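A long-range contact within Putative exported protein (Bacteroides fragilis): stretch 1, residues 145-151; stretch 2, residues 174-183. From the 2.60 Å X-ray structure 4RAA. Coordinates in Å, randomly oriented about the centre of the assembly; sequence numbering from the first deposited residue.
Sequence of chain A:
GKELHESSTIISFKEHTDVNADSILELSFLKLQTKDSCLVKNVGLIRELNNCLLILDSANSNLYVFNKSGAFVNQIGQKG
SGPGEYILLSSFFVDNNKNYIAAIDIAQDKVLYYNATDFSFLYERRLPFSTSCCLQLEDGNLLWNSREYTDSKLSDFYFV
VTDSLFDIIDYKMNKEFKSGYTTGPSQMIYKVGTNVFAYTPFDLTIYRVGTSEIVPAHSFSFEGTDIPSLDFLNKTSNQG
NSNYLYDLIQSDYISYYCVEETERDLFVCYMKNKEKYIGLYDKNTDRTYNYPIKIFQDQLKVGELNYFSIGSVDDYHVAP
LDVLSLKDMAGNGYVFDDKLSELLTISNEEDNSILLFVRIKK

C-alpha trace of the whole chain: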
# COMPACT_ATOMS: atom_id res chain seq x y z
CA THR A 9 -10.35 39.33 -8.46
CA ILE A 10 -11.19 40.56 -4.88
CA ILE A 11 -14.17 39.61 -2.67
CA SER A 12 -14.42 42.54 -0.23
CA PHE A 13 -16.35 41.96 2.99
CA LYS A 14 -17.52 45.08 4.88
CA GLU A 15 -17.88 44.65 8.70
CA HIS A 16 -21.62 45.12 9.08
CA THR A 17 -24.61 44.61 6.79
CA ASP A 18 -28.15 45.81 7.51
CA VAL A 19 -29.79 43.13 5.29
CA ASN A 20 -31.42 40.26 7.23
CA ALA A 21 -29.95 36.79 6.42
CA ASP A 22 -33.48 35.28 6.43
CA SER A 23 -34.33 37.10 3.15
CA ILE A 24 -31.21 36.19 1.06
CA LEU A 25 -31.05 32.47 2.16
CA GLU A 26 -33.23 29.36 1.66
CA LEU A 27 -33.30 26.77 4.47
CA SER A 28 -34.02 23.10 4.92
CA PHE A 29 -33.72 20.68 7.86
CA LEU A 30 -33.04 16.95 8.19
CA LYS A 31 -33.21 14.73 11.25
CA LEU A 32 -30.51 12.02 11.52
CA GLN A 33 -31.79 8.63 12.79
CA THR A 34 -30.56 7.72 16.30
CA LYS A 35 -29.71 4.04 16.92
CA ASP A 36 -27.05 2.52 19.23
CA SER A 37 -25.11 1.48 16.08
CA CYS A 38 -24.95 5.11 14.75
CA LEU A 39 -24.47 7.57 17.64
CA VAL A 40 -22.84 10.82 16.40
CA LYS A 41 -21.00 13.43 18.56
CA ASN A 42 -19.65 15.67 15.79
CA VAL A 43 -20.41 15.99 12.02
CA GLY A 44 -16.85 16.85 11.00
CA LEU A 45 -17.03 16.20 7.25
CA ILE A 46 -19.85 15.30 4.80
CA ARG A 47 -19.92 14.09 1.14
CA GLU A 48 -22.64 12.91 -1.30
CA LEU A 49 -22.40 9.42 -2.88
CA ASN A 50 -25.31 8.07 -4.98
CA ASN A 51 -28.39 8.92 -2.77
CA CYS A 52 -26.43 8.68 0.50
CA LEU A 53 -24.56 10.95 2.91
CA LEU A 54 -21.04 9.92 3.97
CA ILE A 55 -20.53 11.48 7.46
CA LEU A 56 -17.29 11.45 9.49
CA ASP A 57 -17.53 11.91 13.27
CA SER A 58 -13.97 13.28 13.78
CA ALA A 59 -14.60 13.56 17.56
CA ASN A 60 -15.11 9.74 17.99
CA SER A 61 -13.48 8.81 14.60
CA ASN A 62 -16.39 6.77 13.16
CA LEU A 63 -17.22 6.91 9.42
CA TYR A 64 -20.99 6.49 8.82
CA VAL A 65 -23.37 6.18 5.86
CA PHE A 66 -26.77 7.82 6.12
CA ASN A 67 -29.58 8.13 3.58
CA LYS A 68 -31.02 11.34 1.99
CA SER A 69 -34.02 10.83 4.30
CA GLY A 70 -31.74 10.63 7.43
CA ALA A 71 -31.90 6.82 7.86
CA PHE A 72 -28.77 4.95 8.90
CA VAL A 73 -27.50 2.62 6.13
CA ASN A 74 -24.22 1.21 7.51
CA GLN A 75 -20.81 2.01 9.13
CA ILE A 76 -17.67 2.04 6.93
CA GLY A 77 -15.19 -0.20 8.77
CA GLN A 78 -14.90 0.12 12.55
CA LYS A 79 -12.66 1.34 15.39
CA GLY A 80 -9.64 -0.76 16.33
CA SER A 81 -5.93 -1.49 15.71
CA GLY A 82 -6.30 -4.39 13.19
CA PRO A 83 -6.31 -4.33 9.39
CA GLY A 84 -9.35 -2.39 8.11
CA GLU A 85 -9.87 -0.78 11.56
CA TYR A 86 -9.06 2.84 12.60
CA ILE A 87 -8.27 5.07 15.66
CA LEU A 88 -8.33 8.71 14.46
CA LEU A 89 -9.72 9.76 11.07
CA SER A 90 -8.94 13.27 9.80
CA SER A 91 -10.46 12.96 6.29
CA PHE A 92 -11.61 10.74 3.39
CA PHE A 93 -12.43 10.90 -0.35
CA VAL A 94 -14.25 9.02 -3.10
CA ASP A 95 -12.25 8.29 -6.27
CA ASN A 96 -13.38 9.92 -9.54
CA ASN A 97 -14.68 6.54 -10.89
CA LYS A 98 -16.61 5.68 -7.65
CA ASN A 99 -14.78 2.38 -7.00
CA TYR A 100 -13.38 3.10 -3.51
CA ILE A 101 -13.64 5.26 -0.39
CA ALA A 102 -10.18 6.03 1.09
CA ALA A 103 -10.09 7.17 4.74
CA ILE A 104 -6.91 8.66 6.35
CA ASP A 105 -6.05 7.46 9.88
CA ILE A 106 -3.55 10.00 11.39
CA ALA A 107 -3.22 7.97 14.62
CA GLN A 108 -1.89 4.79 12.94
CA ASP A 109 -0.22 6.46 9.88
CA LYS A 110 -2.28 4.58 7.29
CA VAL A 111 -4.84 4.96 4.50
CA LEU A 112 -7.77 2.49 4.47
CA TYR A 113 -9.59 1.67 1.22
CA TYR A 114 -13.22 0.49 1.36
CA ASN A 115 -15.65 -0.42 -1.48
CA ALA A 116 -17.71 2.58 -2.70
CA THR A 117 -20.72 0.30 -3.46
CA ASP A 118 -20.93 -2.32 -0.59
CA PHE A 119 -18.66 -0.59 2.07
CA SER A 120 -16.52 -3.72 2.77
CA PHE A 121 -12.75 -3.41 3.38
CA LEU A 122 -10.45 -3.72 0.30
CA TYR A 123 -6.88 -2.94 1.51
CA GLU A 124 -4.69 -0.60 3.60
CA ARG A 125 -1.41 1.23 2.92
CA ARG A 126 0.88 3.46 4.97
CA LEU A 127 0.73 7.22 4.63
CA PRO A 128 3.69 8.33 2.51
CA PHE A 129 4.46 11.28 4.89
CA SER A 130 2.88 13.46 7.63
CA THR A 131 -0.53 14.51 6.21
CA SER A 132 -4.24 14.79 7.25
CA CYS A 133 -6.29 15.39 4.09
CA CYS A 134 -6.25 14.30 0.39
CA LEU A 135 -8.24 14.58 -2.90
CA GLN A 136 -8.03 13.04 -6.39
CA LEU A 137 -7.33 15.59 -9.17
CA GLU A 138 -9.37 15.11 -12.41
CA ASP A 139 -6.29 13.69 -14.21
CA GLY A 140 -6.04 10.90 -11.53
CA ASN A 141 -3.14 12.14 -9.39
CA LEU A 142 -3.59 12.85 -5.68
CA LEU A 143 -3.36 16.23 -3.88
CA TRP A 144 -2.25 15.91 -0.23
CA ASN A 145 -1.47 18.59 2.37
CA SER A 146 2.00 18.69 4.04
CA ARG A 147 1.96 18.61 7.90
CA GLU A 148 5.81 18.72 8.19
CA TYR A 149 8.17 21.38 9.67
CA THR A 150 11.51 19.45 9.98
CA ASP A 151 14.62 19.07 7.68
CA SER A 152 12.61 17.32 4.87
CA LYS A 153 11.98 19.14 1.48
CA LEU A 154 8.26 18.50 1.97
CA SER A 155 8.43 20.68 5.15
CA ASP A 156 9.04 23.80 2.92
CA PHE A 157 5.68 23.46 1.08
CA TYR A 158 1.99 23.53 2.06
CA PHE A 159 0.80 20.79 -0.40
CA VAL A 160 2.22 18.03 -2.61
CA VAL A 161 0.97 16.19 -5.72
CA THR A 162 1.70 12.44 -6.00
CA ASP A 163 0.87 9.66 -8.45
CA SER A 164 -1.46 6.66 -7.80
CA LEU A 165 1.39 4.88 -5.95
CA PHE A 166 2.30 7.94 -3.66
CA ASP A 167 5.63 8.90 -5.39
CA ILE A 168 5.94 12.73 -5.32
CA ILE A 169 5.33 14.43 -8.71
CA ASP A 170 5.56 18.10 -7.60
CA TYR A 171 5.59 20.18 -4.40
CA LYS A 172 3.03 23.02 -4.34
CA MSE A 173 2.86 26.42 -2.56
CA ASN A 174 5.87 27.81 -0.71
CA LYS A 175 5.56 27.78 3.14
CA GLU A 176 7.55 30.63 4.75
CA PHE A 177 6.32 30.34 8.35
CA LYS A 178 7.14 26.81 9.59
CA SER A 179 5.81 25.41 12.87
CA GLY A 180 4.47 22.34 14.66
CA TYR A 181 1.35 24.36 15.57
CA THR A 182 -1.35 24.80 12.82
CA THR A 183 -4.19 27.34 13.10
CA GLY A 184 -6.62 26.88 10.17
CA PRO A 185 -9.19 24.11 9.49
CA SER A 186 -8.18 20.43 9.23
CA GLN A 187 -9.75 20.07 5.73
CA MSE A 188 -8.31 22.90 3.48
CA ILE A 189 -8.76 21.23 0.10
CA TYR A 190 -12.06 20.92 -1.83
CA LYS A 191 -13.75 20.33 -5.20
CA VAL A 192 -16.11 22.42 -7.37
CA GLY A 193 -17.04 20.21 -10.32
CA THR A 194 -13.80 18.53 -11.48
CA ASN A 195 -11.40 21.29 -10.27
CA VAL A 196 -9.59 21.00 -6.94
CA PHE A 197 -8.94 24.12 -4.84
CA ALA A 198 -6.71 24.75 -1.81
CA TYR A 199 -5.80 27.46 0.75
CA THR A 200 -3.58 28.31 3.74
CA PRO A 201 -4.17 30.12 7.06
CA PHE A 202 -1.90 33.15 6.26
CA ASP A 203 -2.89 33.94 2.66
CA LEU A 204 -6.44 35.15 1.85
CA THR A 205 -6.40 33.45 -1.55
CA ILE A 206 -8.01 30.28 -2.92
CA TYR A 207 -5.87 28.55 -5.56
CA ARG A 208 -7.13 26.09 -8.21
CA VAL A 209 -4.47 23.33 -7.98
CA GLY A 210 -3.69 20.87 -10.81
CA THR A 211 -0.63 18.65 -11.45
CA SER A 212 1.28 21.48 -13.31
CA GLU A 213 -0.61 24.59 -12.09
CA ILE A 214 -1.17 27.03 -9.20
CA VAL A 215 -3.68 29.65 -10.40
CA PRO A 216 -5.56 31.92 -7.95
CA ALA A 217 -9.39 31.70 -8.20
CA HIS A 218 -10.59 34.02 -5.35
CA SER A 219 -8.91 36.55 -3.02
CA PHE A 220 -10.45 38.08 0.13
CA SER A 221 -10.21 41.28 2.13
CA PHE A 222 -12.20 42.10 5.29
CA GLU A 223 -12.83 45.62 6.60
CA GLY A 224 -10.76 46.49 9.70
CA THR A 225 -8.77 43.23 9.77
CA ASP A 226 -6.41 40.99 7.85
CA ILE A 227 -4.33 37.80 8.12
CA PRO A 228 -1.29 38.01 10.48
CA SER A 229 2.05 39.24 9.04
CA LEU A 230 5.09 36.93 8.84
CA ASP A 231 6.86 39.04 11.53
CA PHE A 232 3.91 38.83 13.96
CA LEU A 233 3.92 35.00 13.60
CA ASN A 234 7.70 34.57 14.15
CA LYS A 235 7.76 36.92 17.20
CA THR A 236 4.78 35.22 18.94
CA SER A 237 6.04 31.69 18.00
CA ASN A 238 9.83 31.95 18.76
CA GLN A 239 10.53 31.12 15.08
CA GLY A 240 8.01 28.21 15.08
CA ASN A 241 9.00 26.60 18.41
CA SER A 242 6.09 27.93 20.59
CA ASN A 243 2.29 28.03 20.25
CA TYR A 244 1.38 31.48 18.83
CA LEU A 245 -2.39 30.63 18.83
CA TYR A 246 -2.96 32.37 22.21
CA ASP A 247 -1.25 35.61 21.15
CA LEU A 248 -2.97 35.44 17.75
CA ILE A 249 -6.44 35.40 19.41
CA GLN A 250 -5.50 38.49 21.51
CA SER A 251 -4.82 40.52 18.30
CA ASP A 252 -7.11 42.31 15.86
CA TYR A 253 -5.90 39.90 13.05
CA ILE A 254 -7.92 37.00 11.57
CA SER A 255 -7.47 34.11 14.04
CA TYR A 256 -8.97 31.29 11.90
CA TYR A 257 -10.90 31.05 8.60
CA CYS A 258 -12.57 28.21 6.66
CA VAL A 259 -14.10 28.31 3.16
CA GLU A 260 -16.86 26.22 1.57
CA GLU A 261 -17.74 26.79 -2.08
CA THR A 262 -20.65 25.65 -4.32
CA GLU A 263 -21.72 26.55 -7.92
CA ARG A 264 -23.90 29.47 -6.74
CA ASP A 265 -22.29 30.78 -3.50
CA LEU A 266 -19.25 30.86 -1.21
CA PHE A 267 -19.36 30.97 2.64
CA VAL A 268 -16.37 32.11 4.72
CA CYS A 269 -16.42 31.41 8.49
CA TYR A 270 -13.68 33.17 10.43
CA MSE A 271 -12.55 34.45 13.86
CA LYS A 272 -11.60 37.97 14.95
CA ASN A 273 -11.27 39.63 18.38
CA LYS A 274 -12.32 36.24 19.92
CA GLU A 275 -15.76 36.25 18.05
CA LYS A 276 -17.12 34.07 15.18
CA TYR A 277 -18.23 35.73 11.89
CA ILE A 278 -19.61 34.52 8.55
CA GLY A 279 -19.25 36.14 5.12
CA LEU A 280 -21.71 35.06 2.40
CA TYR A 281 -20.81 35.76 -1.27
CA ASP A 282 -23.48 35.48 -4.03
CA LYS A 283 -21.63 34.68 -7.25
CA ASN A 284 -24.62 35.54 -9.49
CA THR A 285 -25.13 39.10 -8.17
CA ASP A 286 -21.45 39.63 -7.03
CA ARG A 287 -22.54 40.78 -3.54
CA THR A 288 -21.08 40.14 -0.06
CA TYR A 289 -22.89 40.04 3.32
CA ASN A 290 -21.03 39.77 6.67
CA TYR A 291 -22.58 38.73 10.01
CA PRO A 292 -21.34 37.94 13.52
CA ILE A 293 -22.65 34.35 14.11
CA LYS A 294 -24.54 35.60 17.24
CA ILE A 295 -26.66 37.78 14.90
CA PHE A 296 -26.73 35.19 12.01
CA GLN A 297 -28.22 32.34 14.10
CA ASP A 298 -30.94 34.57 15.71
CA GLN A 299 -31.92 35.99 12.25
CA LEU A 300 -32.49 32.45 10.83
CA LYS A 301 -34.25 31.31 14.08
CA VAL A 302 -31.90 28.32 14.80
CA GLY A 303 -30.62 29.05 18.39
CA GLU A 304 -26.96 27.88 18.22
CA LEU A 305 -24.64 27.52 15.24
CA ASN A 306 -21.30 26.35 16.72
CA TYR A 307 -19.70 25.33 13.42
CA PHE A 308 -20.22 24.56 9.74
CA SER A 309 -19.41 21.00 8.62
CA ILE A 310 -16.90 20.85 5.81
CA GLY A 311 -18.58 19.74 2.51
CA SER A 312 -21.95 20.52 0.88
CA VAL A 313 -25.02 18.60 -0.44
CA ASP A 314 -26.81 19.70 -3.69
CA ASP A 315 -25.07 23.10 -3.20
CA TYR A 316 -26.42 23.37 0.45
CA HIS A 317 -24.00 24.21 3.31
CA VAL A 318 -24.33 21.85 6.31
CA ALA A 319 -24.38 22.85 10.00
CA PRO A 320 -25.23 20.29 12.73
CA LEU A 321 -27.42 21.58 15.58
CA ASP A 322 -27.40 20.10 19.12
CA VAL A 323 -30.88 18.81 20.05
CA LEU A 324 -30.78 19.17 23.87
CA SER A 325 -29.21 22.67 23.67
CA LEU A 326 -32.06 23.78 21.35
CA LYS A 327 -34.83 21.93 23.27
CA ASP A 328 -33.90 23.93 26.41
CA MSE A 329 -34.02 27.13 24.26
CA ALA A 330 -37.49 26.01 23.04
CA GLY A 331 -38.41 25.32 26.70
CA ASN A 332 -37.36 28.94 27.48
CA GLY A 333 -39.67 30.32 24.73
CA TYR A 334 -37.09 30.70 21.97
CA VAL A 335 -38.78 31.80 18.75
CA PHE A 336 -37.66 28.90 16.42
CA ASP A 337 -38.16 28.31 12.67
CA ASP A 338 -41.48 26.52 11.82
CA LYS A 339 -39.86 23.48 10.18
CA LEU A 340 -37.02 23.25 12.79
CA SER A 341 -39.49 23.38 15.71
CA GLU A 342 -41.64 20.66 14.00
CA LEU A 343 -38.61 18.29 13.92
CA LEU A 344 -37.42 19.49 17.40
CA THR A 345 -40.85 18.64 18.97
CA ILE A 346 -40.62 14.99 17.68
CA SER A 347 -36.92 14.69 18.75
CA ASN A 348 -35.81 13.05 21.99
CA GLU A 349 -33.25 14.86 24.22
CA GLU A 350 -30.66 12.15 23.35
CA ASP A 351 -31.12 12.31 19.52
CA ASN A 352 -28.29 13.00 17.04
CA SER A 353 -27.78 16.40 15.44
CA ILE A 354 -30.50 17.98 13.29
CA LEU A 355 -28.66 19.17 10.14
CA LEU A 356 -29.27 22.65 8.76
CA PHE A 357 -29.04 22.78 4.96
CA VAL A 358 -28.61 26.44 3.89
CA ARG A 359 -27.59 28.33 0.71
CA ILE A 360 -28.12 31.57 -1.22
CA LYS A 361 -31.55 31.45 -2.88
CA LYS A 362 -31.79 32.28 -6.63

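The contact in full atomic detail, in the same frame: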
# COMPACT_ATOMS: atom_id res chain seq x y z
N ASN A 145 -2.02 17.45 1.65
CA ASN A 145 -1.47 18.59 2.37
C ASN A 145 -0.21 18.10 3.08
O ASN A 145 -0.10 16.90 3.35
CB ASN A 145 -2.49 19.24 3.34
CG ASN A 145 -2.71 18.45 4.63
OD1 ASN A 145 -2.94 17.24 4.62
ND2 ASN A 145 -2.68 19.16 5.75
N SER A 146 0.73 19.00 3.35
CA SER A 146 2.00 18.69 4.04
C SER A 146 2.00 19.20 5.49
O SER A 146 2.12 20.40 5.72
CB SER A 146 3.19 19.31 3.29
OG SER A 146 4.38 19.32 4.09
N ARG A 147 1.90 18.28 6.46
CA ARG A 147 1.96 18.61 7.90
C ARG A 147 3.38 18.38 8.48
O ARG A 147 3.53 17.80 9.57
CB ARG A 147 0.90 17.83 8.70
CG ARG A 147 -0.53 18.14 8.28
CD ARG A 147 -1.57 17.76 9.33
NE ARG A 147 -1.55 18.64 10.52
CZ ARG A 147 -0.95 18.40 11.70
NH1 ARG A 147 -0.28 17.26 11.93
NH2 ARG A 147 -1.03 19.31 12.67
N GLU A 148 4.41 18.84 7.77
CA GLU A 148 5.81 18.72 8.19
C GLU A 148 6.47 20.09 8.36
O GLU A 148 6.14 21.04 7.65
CB GLU A 148 6.63 17.86 7.21
CG GLU A 148 6.21 16.39 7.18
CD GLU A 148 7.22 15.44 6.53
OE1 GLU A 148 8.34 15.86 6.14
OE2 GLU A 148 6.88 14.24 6.42
N TYR A 149 7.40 20.16 9.31
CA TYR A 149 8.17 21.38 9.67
C TYR A 149 9.67 21.13 9.98
O TYR A 149 10.38 22.04 10.42
CB TYR A 149 7.48 22.05 10.88
CG TYR A 149 7.20 21.10 12.02
CD1 TYR A 149 6.02 20.35 12.04
CD2 TYR A 149 8.11 20.93 13.07
CE1 TYR A 149 5.75 19.45 13.07
CE2 TYR A 149 7.85 20.04 14.11
CZ TYR A 149 6.66 19.30 14.11
OH TYR A 149 6.39 18.42 15.13
N THR A 150 10.16 19.93 9.65
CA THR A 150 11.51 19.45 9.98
C THR A 150 12.51 19.74 8.83
O THR A 150 12.32 20.70 8.07
CB THR A 150 11.39 17.94 10.33
OG1 THR A 150 10.97 17.21 9.17
CG2 THR A 150 10.37 17.71 11.46
N ASP A 151 13.59 18.95 8.73
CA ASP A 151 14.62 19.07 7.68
C ASP A 151 14.09 18.83 6.26
O ASP A 151 14.44 19.57 5.34
CB ASP A 151 15.78 18.07 7.93
CG ASP A 151 16.64 18.44 9.13
OD1 ASP A 151 17.38 19.44 9.06
OD2 ASP A 151 16.61 17.70 10.14
N ASN A 174 4.77 27.53 -1.63
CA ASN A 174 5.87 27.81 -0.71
C ASN A 174 5.35 28.19 0.69
O ASN A 174 4.45 29.01 0.80
CB ASN A 174 6.73 28.94 -1.27
CG ASN A 174 8.05 29.07 -0.56
OD1 ASN A 174 8.32 30.07 0.10
ND2 ASN A 174 8.88 28.02 -0.67
N LYS A 175 5.93 27.57 1.73
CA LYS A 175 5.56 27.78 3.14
C LYS A 175 6.70 28.50 3.87
O LYS A 175 7.72 27.88 4.20
CB LYS A 175 5.24 26.43 3.80
CG LYS A 175 4.90 26.45 5.29
CD LYS A 175 4.20 25.18 5.76
CE LYS A 175 5.10 23.96 5.72
NZ LYS A 175 4.43 22.64 5.88
N GLU A 176 6.52 29.80 4.11
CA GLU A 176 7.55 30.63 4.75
C GLU A 176 7.59 30.41 6.25
O GLU A 176 8.65 30.13 6.81
CB GLU A 176 7.32 32.12 4.46
CG GLU A 176 7.26 32.47 2.98
CD GLU A 176 7.22 33.97 2.72
OE1 GLU A 176 8.08 34.70 3.27
OE2 GLU A 176 6.36 34.41 1.92
N PHE A 177 6.44 30.55 6.90
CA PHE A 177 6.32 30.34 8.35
C PHE A 177 6.16 28.84 8.58
O PHE A 177 5.18 28.25 8.13
CB PHE A 177 5.11 31.08 8.94
CG PHE A 177 4.96 30.85 10.41
CD1 PHE A 177 5.85 31.43 11.31
CD2 PHE A 177 3.95 30.02 10.90
CE1 PHE A 177 5.73 31.20 12.67
CE2 PHE A 177 3.83 29.79 12.26
CZ PHE A 177 4.71 30.39 13.15
N LYS A 178 7.14 28.25 9.28
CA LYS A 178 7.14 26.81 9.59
C LYS A 178 7.00 26.61 11.10
O LYS A 178 7.71 27.25 11.88
CB LYS A 178 8.42 26.13 9.09
CG LYS A 178 8.58 26.14 7.58
CD LYS A 178 9.66 25.18 7.10
CE LYS A 178 11.07 25.54 7.57
NZ LYS A 178 12.07 24.55 7.09
N SER A 179 6.08 25.72 11.47
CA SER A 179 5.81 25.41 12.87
C SER A 179 5.09 24.08 13.04
O SER A 179 4.47 23.56 12.09
CB SER A 179 4.94 26.52 13.51
OG SER A 179 4.61 26.24 14.86
N GLY A 180 5.19 23.54 14.26
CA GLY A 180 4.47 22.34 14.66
C GLY A 180 3.01 22.63 14.94
O GLY A 180 2.18 21.72 14.87
N TYR A 181 2.70 23.90 15.24
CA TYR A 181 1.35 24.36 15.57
C TYR A 181 0.66 24.95 14.33
O TYR A 181 1.18 25.89 13.72
CB TYR A 181 1.43 25.40 16.70
CG TYR A 181 2.10 24.86 17.95
CD1 TYR A 181 1.36 24.14 18.91
CD2 TYR A 181 3.47 25.04 18.19
CE1 TYR A 181 1.96 23.62 20.05
CE2 TYR A 181 4.08 24.53 19.35
CZ TYR A 181 3.32 23.82 20.28
OH TYR A 181 3.90 23.30 21.42
N THR A 182 -0.50 24.38 13.96
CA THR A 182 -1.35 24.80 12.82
C THR A 182 -2.56 25.53 13.36
O THR A 182 -3.10 25.13 14.38
CB THR A 182 -1.89 23.58 12.06
OG1 THR A 182 -0.83 22.67 11.79
CG2 THR A 182 -2.59 24.00 10.74
N THR A 183 -3.05 26.53 12.63
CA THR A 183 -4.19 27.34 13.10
C THR A 183 -5.50 27.16 12.34
O THR A 183 -6.56 27.22 12.96
CB THR A 183 -3.85 28.85 13.18
OG1 THR A 183 -4.93 29.54 13.82
CG2 THR A 183 -3.57 29.48 11.80

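The most unusual feature of this contact is a tyrosine ring laid over a glycine. The CA of G180 sits 3.6 Å from the centroid of the Y149 ring and only 16° off the ring normal, so its C-H group rests against the pi cloud in a CH-pi contact. Glycine matters to this fit: an ideal CB built on G180 would lie 3.4 Å from Y149 CZ, which leaves little room for a side chain there.

Y149 reaches this position because its CA-to-CB bond points toward the other stretch and chi1 is in the p well. It contributes the largest covered area of any residue here, 82 Å² of a modest 348 Å² summed over both sides. Next to the glycine, the carbonyl of S179 approaches the ring obliquely, with S179 O 3.6 Å from Y149 CD1. The side chain of S179 points away and is used within its own stretch: Y181 N donates to S179 OG at 3.0 Å, a bond that ties together the backbone flanking the glycine.

Around this ring the two segments meet largely as loops, without a ladder of backbone hydrogen bonds between them. Their backbones come nearest at Y149 and K178, whose CA atoms are 5.5 Å apart, and the bonding across the contact depends on side chains reaching over.

K175 supplies the shortest polar link. Its CA-to-CB bond points toward stretch 1, and the long chain, bent by a p rotamer at chi3, carries the ammonium to main-chain carbonyls. K175 NZ donates to E148 O at 2.9 Å and also lies 3.2 Å from S146 O. A cation placed among carbonyl oxygens draws on their partial negative charge. The side chain of E148 points away and its carboxylate is bonded elsewhere in the structure. K178 also points toward stretch 1, but its NZ comes no closer than 4.0 Å to T150 O; its NZ is hydrogen-bonded elsewhere in the structure.

At another point of the contact, R147 starts sideways and its end comes nearer, letting NH2 donate to T182 OG1 at 3.5 Å. With an angle of 134° this is a weak bond, and both residues also touch a crystal neighbour.

The design rule is economical: one aromatic face against a glycine, and one lysine bonded to a carbonyl, join two irregular segments whose touching residues lie at least 27 positions apart in sequence.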